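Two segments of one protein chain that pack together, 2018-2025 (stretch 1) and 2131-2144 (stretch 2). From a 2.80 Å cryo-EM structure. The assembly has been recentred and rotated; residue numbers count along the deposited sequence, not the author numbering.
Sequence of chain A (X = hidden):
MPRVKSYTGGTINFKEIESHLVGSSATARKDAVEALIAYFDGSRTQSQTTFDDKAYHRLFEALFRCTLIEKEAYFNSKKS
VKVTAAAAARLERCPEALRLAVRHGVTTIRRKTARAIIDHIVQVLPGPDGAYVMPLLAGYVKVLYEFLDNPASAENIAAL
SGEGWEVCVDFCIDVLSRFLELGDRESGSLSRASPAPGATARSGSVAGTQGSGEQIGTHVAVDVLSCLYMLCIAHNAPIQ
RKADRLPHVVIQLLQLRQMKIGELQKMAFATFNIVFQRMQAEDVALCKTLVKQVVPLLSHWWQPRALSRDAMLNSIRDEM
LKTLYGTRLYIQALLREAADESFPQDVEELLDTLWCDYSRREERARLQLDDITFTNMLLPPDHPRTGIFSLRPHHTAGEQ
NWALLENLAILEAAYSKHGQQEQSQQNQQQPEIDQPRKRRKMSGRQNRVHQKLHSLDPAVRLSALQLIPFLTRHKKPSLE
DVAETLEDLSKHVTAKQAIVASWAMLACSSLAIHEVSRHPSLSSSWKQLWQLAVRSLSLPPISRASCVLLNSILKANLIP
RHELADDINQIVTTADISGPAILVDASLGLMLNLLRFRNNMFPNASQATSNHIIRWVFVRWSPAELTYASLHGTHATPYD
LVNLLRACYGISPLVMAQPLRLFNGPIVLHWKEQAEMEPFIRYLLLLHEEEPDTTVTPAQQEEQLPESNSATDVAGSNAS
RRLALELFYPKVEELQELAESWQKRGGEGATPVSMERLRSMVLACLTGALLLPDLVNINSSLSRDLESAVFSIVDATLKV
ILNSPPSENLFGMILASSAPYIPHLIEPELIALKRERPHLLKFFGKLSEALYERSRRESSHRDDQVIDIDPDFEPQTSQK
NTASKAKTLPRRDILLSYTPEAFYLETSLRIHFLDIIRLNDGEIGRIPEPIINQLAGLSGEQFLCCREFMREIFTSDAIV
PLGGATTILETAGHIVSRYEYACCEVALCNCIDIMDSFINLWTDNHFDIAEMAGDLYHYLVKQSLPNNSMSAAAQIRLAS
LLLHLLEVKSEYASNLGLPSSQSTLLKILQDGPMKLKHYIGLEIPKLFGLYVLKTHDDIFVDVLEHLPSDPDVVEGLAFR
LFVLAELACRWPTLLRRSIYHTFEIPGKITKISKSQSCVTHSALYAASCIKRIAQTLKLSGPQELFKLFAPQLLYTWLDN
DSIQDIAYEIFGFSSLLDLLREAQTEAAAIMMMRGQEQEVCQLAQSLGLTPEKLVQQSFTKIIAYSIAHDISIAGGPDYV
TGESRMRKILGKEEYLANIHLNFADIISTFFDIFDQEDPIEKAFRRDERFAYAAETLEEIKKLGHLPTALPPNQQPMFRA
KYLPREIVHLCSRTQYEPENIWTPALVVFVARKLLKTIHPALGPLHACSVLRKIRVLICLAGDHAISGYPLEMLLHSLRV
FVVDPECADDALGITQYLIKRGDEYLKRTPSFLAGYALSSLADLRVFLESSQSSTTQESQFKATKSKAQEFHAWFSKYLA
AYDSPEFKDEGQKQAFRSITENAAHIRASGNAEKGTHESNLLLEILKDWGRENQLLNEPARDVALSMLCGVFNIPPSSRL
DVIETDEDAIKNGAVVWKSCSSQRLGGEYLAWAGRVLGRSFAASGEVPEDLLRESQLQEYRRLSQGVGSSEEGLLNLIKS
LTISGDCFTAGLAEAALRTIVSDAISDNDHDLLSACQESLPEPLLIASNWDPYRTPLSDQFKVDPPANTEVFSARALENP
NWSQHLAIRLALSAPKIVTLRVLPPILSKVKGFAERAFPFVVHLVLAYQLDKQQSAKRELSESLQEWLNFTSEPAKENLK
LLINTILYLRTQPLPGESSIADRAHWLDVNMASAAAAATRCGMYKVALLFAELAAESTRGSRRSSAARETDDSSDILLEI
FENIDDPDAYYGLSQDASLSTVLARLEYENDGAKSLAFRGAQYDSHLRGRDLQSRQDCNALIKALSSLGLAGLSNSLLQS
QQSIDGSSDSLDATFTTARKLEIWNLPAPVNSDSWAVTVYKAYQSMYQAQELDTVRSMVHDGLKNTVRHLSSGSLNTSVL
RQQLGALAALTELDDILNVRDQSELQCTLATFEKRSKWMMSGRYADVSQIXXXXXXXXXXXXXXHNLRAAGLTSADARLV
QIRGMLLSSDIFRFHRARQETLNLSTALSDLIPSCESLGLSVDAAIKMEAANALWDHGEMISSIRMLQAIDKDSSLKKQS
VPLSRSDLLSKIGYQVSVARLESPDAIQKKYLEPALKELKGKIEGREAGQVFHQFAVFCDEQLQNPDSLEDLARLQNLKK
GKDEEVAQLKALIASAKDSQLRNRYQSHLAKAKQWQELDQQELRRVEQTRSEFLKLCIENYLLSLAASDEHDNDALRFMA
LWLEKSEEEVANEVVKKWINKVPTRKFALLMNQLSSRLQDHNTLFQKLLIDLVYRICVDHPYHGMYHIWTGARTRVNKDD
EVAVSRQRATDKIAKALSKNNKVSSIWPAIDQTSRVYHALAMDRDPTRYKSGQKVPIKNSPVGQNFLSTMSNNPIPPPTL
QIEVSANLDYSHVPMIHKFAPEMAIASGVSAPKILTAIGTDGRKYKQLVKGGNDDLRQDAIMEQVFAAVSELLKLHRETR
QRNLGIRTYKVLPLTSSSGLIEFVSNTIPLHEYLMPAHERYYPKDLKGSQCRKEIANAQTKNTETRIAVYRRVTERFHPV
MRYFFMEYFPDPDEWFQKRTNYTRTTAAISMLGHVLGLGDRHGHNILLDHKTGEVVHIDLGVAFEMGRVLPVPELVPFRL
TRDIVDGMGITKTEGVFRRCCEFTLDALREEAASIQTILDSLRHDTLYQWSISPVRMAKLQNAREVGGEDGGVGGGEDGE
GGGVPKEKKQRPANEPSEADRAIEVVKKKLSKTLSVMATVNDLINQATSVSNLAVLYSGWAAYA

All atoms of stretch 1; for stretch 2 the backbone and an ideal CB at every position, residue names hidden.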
ATOM      1  N   ALA A2018     -26.753  -0.949 -18.512  1.00 23.27           N
ATOM      2  CA  ALA A2018     -28.204  -0.884 -18.445  1.00 23.27           C
ATOM      3  C   ALA A2018     -28.767  -1.965 -17.542  1.00 23.27           C
ATOM      4  O   ALA A2018     -29.752  -1.736 -16.839  1.00 23.27           O
ATOM      5  CB  ALA A2018     -28.793  -0.998 -19.843  1.00 23.27           C
ATOM      6  N   ARG A2019     -28.164  -3.155 -17.547  1.00 17.91           N
ATOM      7  CA  ARG A2019     -28.655  -4.215 -16.676  1.00 17.91           C
ATOM      8  C   ARG A2019     -28.300  -3.959 -15.219  1.00 17.91           C
ATOM      9  O   ARG A2019     -29.089  -4.265 -14.323  1.00 17.91           O
ATOM     10  CB  ARG A2019     -28.101  -5.555 -17.126  1.00 17.91           C
ATOM     11  CG  ARG A2019     -28.599  -6.701 -16.306  1.00 17.91           C
ATOM     12  CD  ARG A2019     -27.954  -7.995 -16.704  1.00 17.91           C
ATOM     13  NE  ARG A2019     -26.503  -7.929 -16.693  1.00 17.91           N
ATOM     14  CZ  ARG A2019     -25.766  -7.951 -15.595  1.00 17.91           C
ATOM     15  NH1 ARG A2019     -24.453  -7.890 -15.682  1.00 17.91           N
ATOM     16  NH2 ARG A2019     -26.341  -8.013 -14.416  1.00 17.91           N
ATOM     17  N   LYS A2020     -27.116  -3.408 -14.957  1.00 24.65           N
ATOM     18  CA  LYS A2020     -26.724  -3.145 -13.578  1.00 24.65           C
ATOM     19  C   LYS A2020     -27.542  -2.021 -12.964  1.00 24.65           C
ATOM     20  O   LYS A2020     -27.924  -2.099 -11.795  1.00 24.65           O
ATOM     21  CB  LYS A2020     -25.242  -2.815 -13.507  1.00 24.65           C
ATOM     22  CG  LYS A2020     -24.354  -4.003 -13.669  1.00 24.65           C
ATOM     23  CD  LYS A2020     -22.918  -3.575 -13.723  1.00 24.65           C
ATOM     24  CE  LYS A2020     -22.010  -4.767 -13.837  1.00 24.65           C
ATOM     25  NZ  LYS A2020     -22.227  -5.680 -12.697  1.00 24.65           N
ATOM     26  N   LEU A2021     -27.808  -0.960 -13.719  1.00 25.17           N
ATOM     27  CA  LEU A2021     -28.634   0.119 -13.198  1.00 25.17           C
ATOM     28  C   LEU A2021     -30.120  -0.149 -13.343  1.00 25.17           C
ATOM     29  O   LEU A2021     -30.920   0.640 -12.839  1.00 25.17           O
ATOM     30  CB  LEU A2021     -28.291   1.430 -13.895  1.00 25.17           C
ATOM     31  CG  LEU A2021     -26.898   1.958 -13.595  1.00 25.17           C
ATOM     32  CD1 LEU A2021     -26.601   3.155 -14.450  1.00 25.17           C
ATOM     33  CD2 LEU A2021     -26.792   2.303 -12.139  1.00 25.17           C
ATOM     34  N   GLU A2022     -30.500  -1.227 -14.023  1.00 27.59           N
ATOM     35  CA  GLU A2022     -31.891  -1.610 -14.244  1.00 27.59           C
ATOM     36  C   GLU A2022     -32.643  -0.554 -15.048  1.00 27.59           C
ATOM     37  O   GLU A2022     -33.631   0.022 -14.605  1.00 27.59           O
ATOM     38  CB  GLU A2022     -32.583  -1.902 -12.920  1.00 27.59           C
ATOM     39  CG  GLU A2022     -31.959  -3.053 -12.197  1.00 27.59           C
ATOM     40  CD  GLU A2022     -32.791  -3.524 -11.046  1.00 27.59           C
ATOM     41  OE1 GLU A2022     -33.693  -2.775 -10.632  1.00 27.59           O
ATOM     42  OE2 GLU A2022     -32.552  -4.648 -10.558  1.00 27.59           O
ATOM     43  N   ILE A2023     -32.152  -0.324 -16.255  1.00 24.93           N
ATOM     44  CA  ILE A2023     -32.756   0.573 -17.229  1.00 24.93           C
ATOM     45  C   ILE A2023     -33.320  -0.314 -18.325  1.00 24.93           C
ATOM     46  O   ILE A2023     -32.603  -0.707 -19.247  1.00 24.93           O
ATOM     47  CB  ILE A2023     -31.740   1.568 -17.788  1.00 24.93           C
ATOM     48  CG1 ILE A2023     -31.194   2.448 -16.676  1.00 24.93           C
ATOM     49  CG2 ILE A2023     -32.353   2.401 -18.872  1.00 24.93           C
ATOM     50  CD1 ILE A2023     -29.937   3.153 -17.059  1.00 24.93           C
ATOM     51  N   TRP A2024     -34.603  -0.640 -18.236  1.00 26.19           N
ATOM     52  CA  TRP A2024     -35.175  -1.706 -19.038  1.00 26.19           C
ATOM     53  C   TRP A2024     -35.860  -1.213 -20.300  1.00 26.19           C
ATOM     54  O   TRP A2024     -36.724  -1.910 -20.832  1.00 26.19           O
ATOM     55  CB  TRP A2024     -36.157  -2.512 -18.199  1.00 26.19           C
ATOM     56  CG  TRP A2024     -35.573  -3.150 -16.994  1.00 26.19           C
ATOM     57  CD1 TRP A2024     -36.025  -3.043 -15.723  1.00 26.19           C
ATOM     58  CD2 TRP A2024     -34.435  -4.011 -16.943  1.00 26.19           C
ATOM     59  NE1 TRP A2024     -35.244  -3.776 -14.881  1.00 26.19           N
ATOM     60  CE2 TRP A2024     -34.258  -4.381 -15.610  1.00 26.19           C
ATOM     61  CE3 TRP A2024     -33.546  -4.499 -17.898  1.00 26.19           C
ATOM     62  CZ2 TRP A2024     -33.234  -5.208 -15.207  1.00 26.19           C
ATOM     63  CZ3 TRP A2024     -32.543  -5.314 -17.495  1.00 26.19           C
ATOM     64  CH2 TRP A2024     -32.391  -5.666 -16.165  1.00 26.19           C
ATOM     65  N   ASN A2025     -35.488  -0.046 -20.809  1.00 29.85           N
ATOM     66  CA  ASN A2025     -36.148   0.520 -21.977  1.00 29.85           C
ATOM     67  C   ASN A2025     -35.171   0.803 -23.107  1.00 29.85           C
ATOM     68  O   ASN A2025     -35.396   1.700 -23.913  1.00 29.85           O
ATOM     69  CB  ASN A2025     -36.916   1.787 -21.608  1.00 29.85           C
ATOM     70  CG  ASN A2025     -36.032   2.861 -21.025  1.00 29.85           C
ATOM     71  OD1 ASN A2025     -35.009   3.224 -21.595  1.00 29.85           O
ATOM     72  ND2 ASN A2025     -36.428   3.381 -19.878  1.00 29.85           N
ATOM     73  N   UNK A2131     -21.859 -14.019 -11.017  1.00 18.11           N
ATOM     74  CA  UNK A2131     -22.397 -13.508  -9.764  1.00 18.11           C
ATOM     75  C   UNK A2131     -23.189 -12.224  -9.970  1.00 18.11           C
ATOM     76  O   UNK A2131     -24.217 -12.013  -9.314  1.00 18.11           O
ATOM     77  CB  UNK A2131     -21.264 -13.267  -8.764  1.00 18.11           C
ATOM     78  N   UNK A2132     -22.744 -11.357 -10.879  1.00 18.81           N
ATOM     79  CA  UNK A2132     -23.517 -10.154 -11.162  1.00 18.81           C
ATOM     80  C   UNK A2132     -24.855 -10.495 -11.797  1.00 18.81           C
ATOM     81  O   UNK A2132     -25.894  -9.924 -11.428  1.00 18.81           O
ATOM     82  CB  UNK A2132     -22.727  -9.216 -12.076  1.00 18.81           C
ATOM     83  N   UNK A2133     -24.861 -11.430 -12.749  1.00 20.48           N
ATOM     84  CA  UNK A2133     -26.133 -11.830 -13.336  1.00 20.48           C
ATOM     85  C   UNK A2133     -27.047 -12.474 -12.303  1.00 20.48           C
ATOM     86  O   UNK A2133     -28.264 -12.296 -12.354  1.00 20.48           O
ATOM     87  CB  UNK A2133     -25.899 -12.794 -14.501  1.00 20.48           C
ATOM     88  N   UNK A2134     -26.485 -13.222 -11.354  1.00 19.67           N
ATOM     89  CA  UNK A2134     -27.309 -13.833 -10.315  1.00 19.67           C
ATOM     90  C   UNK A2134     -27.943 -12.782  -9.421  1.00 19.67           C
ATOM     91  O   UNK A2134     -29.090 -12.930  -8.987  1.00 19.67           O
ATOM     92  CB  UNK A2134     -26.474 -14.800  -9.473  1.00 19.67           C
ATOM     93  N   UNK A2135     -27.207 -11.716  -9.131  1.00 22.01           N
ATOM     94  CA  UNK A2135     -27.770 -10.609  -8.367  1.00 22.01           C
ATOM     95  C   UNK A2135     -28.948  -9.975  -9.092  1.00 22.01           C
ATOM     96  O   UNK A2135     -29.995  -9.704  -8.487  1.00 22.01           O
ATOM     97  CB  UNK A2135     -26.696  -9.554  -8.091  1.00 22.01           C
ATOM     98  N   UNK A2136     -28.786  -9.714 -10.390  1.00 20.30           N
ATOM     99  CA  UNK A2136     -29.895  -9.167 -11.172  1.00 20.30           C
ATOM    100  C   UNK A2136     -31.100 -10.096 -11.157  1.00 20.30           C
ATOM    101  O   UNK A2136     -32.238  -9.647 -10.996  1.00 20.30           O
ATOM    102  CB  UNK A2136     -29.453  -8.912 -12.614  1.00 20.30           C
ATOM    103  N   UNK A2137     -30.870 -11.394 -11.324  1.00 22.72           N
ATOM    104  CA  UNK A2137     -31.960 -12.360 -11.316  1.00 22.72           C
ATOM    105  C   UNK A2137     -32.733 -12.315 -10.009  1.00 22.72           C
ATOM    106  O   UNK A2137     -33.966 -12.264 -10.007  1.00 22.72           O
ATOM    107  CB  UNK A2137     -31.421 -13.771 -11.556  1.00 22.72           C
ATOM    108  N   UNK A2138     -32.023 -12.335  -8.883  1.00 19.22           N
ATOM    109  CA  UNK A2138     -32.703 -12.393  -7.593  1.00 19.22           C
ATOM    110  C   UNK A2138     -33.469 -11.109  -7.301  1.00 19.22           C
ATOM    111  O   UNK A2138     -34.589 -11.157  -6.780  1.00 19.22           O
ATOM    112  CB  UNK A2138     -31.693 -12.662  -6.476  1.00 19.22           C
ATOM    113  N   UNK A2139     -32.913  -9.955  -7.667  1.00 24.17           N
ATOM    114  CA  UNK A2139     -33.638  -8.714  -7.410  1.00 24.17           C
ATOM    115  C   UNK A2139     -34.863  -8.587  -8.304  1.00 24.17           C
ATOM    116  O   UNK A2139     -35.942  -8.205  -7.833  1.00 24.17           O
ATOM    117  CB  UNK A2139     -32.717  -7.510  -7.614  1.00 24.17           C
ATOM    118  N   UNK A2140     -34.728  -8.912  -9.593  1.00 27.64           N
ATOM    119  CA  UNK A2140     -35.878  -8.860 -10.489  1.00 27.64           C
ATOM    120  C   UNK A2140     -36.979  -9.802 -10.036  1.00 27.64           C
ATOM    121  O   UNK A2140     -38.160  -9.456 -10.095  1.00 27.64           O
ATOM    122  CB  UNK A2140     -35.454  -9.202 -11.919  1.00 27.64           C
ATOM    123  N   UNK A2141     -36.620 -11.001  -9.592  1.00 28.15           N
ATOM    124  CA  UNK A2141     -37.630 -11.932  -9.114  1.00 28.15           C
ATOM    125  C   UNK A2141     -38.308 -11.411  -7.861  1.00 28.15           C
ATOM    126  O   UNK A2141     -39.504 -11.629  -7.661  1.00 28.15           O
ATOM    127  CB  UNK A2141     -37.007 -13.303  -8.843  1.00 28.15           C
ATOM    128  N   UNK A2142     -37.562 -10.729  -6.997  1.00 31.22           N
ATOM    129  CA  UNK A2142     -38.183 -10.170  -5.804  1.00 31.22           C
ATOM    130  C   UNK A2142     -39.118  -9.016  -6.133  1.00 31.22           C
ATOM    131  O   UNK A2142     -40.057  -8.754  -5.380  1.00 31.22           O
ATOM    132  CB  UNK A2142     -37.107  -9.701  -4.823  1.00 31.22           C
ATOM    133  N   UNK A2143     -38.881  -8.311  -7.239  1.00 33.96           N
ATOM    134  CA  UNK A2143     -39.721  -7.164  -7.572  1.00 33.96           C
ATOM    135  C   UNK A2143     -41.007  -7.564  -8.283  1.00 33.96           C
ATOM    136  O   UNK A2143     -42.056  -6.960  -8.051  1.00 33.96           O
ATOM    137  CB  UNK A2143     -38.938  -6.182  -8.446  1.00 33.96           C
ATOM    138  N   UNK A2144     -40.942  -8.555  -9.167  1.00 36.98           N
ATOM    139  CA  UNK A2144     -42.044  -8.899 -10.067  1.00 36.98           C
ATOM    140  C   UNK A2144     -42.975  -9.884  -9.384  1.00 36.98           C
ATOM    141  O   UNK A2144     -42.777 -11.093  -9.433  1.00 36.98           O
ATOM    142  CB  UNK A2144     -41.518  -9.483 -11.380  1.00 36.98           C
TER

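Stretch 2 is helical from 2131 to 2143, so neighbours one turn apart share a side, and 2132, 2136, 2139 and 2143 turn their CA-to-CB bonds toward stretch 1. Position 2131 lies out of reach; it is Leu2131.

At 2132 the ideal CB lies 3.6 Å from Lys2020 NZ and 4.2 Å from Arg2019 NH1. Two cationic groups so close favour a short acceptor: serine, threonine, aspartate or asparagine could serve. The residue is Ser2132, chi1 p, whose OG accepts a weak hydrogen bond from Arg2019 NH1 at 3.4 Å.

Position 2133 points sideways, its ideal CB 4.8 Å from Arg2019 NH2. A small or medium side chain, polar or not, could lie along the guanidinium. Cys2133 does so: its SG sits over one face of that flat group, 4.0 Å from Arg2019 CZ.

Position 2134 points away and is Arg2134. Position 2135 points sideways with nothing within 5.5 Å of its ideal CB, so many residues would do; it is Glu2135.

The backbones come nearest at 2136, with Lys2020 CA 7.2 Å from its CA. Its ideal CB is 3.7 Å from Arg2019 NH2, and the Trp2024 ring lies nearby. Something compact with an acceptor is expected, serine or threonine above all. Thr2136 meets both neighbours: OG1 accepts a weak hydrogen bond from Arg2019 NH2 at 2.7 Å, near the guanidinium plane, while CG2 approaches the edge of the indole, 4.2 Å from Trp2024 CH2.

Positions 2137 and 2138 are out of reach; they are Thr2137 and Leu2138.

At 2139 the ideal CB is 4.1 Å from Glu2022 OE2, a carboxylate that calls for a donor. Serine, threonine or a flexible lysine might answer. Ser2139 places OG 3.0 Å from Glu2022 OE2, but also 3.2 Å from Thr2136 O, and which of them takes its proton is unsettled.

Position 2140 points sideways, and nothing of stretch 1 lies within 5.5 Å of its ideal CB, so an unbranched, flexible apolar side chain such as methionine would suit the Trp2024 indole beyond; a shorter one such as leucine would reach less far. Met2140, m at all three chi angles, curls its end in: SD lies 3.5 Å from Trp2024 NE1, an oblique sulfur-aromatic approach.

Positions 2141 and 2142 are out of reach: Trp2141 and Ser2142. Position 2143 points toward stretch 1 across a gap, where a long polar or basic side chain could approach Glu2022. Gln2143 extends NE2 to 3.6 Å from Glu2022 OE1. Position 2144, the first to leave helical angles, is Arg2144.

Stretch 2 (2131-2144) LSCRETTLSMWSQR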
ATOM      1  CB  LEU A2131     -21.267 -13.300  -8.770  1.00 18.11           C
ATOM      2  CG  LEU A2131     -20.702 -14.569  -8.153  1.00 18.11           C
ATOM      3  CD1 LEU A2131     -19.633 -14.213  -7.173  1.00 18.11           C
ATOM      4  CD2 LEU A2131     -21.778 -15.349  -7.476  1.00 18.11           C
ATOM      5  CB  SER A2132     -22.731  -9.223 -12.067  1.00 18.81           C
ATOM      6  OG  SER A2132     -22.756  -9.698 -13.385  1.00 18.81           O
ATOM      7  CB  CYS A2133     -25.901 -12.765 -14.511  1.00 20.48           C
ATOM      8  SG  CYS A2133     -25.377 -11.935 -16.001  1.00 20.48           S
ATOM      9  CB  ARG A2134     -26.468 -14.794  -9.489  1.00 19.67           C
ATOM     10  CG  ARG A2134     -27.228 -15.502  -8.413  1.00 19.67           C
ATOM     11  CD  ARG A2134     -26.298 -16.106  -7.409  1.00 19.67           C
ATOM     12  NE  ARG A2134     -25.542 -17.217  -7.963  1.00 19.67           N
ATOM     13  CZ  ARG A2134     -24.611 -17.885  -7.296  1.00 19.67           C
ATOM     14  NH1 ARG A2134     -23.973 -18.885  -7.870  1.00 19.67           N
ATOM     15  NH2 ARG A2134     -24.318 -17.547  -6.054  1.00 19.67           N
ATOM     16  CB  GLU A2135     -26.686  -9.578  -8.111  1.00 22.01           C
ATOM     17  CG  GLU A2135     -27.123  -8.404  -7.308  1.00 22.01           C
ATOM     18  CD  GLU A2135     -26.286  -7.196  -7.612  1.00 22.01           C
ATOM     19  OE1 GLU A2135     -25.697  -7.160  -8.710  1.00 22.01           O
ATOM     20  OE2 GLU A2135     -26.209  -6.285  -6.762  1.00 22.01           O
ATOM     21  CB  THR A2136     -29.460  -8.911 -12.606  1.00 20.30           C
ATOM     22  OG1 THR A2136     -28.329  -8.044 -12.605  1.00 20.30           O
ATOM     23  CG2 THR A2136     -30.558  -8.252 -13.362  1.00 20.30           C
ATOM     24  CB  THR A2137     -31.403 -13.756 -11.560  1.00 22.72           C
ATOM     25  OG1 THR A2137     -30.841 -13.818 -12.869  1.00 22.72           O
ATOM     26  CG2 THR A2137     -32.472 -14.769 -11.456  1.00 22.72           C
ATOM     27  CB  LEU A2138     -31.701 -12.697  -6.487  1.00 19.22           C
ATOM     28  CG  LEU A2138     -31.194 -14.136  -6.435  1.00 19.22           C
ATOM     29  CD1 LEU A2138     -30.203 -14.304  -5.327  1.00 19.22           C
ATOM     30  CD2 LEU A2138     -32.338 -15.089  -6.256  1.00 19.22           C
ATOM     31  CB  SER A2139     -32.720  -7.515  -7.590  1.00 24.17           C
ATOM     32  OG  SER A2139     -32.599  -7.174  -8.947  1.00 24.17           O
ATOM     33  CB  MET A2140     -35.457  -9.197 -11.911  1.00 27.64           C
ATOM     34  CG  MET A2140     -34.730  -8.093 -12.619  1.00 27.64           C
ATOM     35  SD  MET A2140     -35.793  -6.699 -12.964  1.00 27.64           S
ATOM     36  CE  MET A2140     -37.107  -7.527 -13.821  1.00 27.64           C
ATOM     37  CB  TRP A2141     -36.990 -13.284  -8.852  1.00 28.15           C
ATOM     38  CG  TRP A2141     -37.942 -14.394  -8.689  1.00 28.15           C
ATOM     39  CD1 TRP A2141     -38.812 -14.863  -9.614  1.00 28.15           C
ATOM     40  CD2 TRP A2141     -38.094 -15.220  -7.541  1.00 28.15           C
ATOM     41  NE1 TRP A2141     -39.512 -15.920  -9.111  1.00 28.15           N
ATOM     42  CE2 TRP A2141     -39.085 -16.160  -7.835  1.00 28.15           C
ATOM     43  CE3 TRP A2141     -37.491 -15.249  -6.286  1.00 28.15           C
ATOM     44  CZ2 TRP A2141     -39.491 -17.113  -6.923  1.00 28.15           C
ATOM     45  CZ3 TRP A2141     -37.892 -16.197  -5.388  1.00 28.15           C
ATOM     46  CH2 TRP A2141     -38.882 -17.115  -5.706  1.00 28.15           C
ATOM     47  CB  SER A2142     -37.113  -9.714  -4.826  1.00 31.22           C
ATOM     48  OG  SER A2142     -37.687  -8.947  -3.794  1.00 31.22           O
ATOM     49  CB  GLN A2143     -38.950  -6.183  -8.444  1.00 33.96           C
ATOM     50  CG  GLN A2143     -37.825  -5.486  -7.742  1.00 33.96           C
ATOM     51  CD  GLN A2143     -37.031  -4.625  -8.677  1.00 33.96           C
ATOM     52  OE1 GLN A2143     -37.354  -4.512  -9.855  1.00 33.96           O
ATOM     53  NE2 GLN A2143     -35.979  -4.013  -8.164  1.00 33.96           N
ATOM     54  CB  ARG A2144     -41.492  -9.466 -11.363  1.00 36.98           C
ATOM     55  CG  ARG A2144     -40.585  -8.507 -12.072  1.00 36.98           C
ATOM     56  CD  ARG A2144     -41.384  -7.337 -12.504  1.00 36.98           C
ATOM     57  NE  ARG A2144     -42.601  -7.832 -13.121  1.00 36.98           N
ATOM     58  CZ  ARG A2144     -43.644  -7.084 -13.438  1.00 36.98           C
ATOM     59  NH1 ARG A2144     -43.630  -5.783 -13.197  1.00 36.98           N
ATOM     60  NH2 ARG A2144     -44.701  -7.648 -13.995  1.00 36.98           N
TER
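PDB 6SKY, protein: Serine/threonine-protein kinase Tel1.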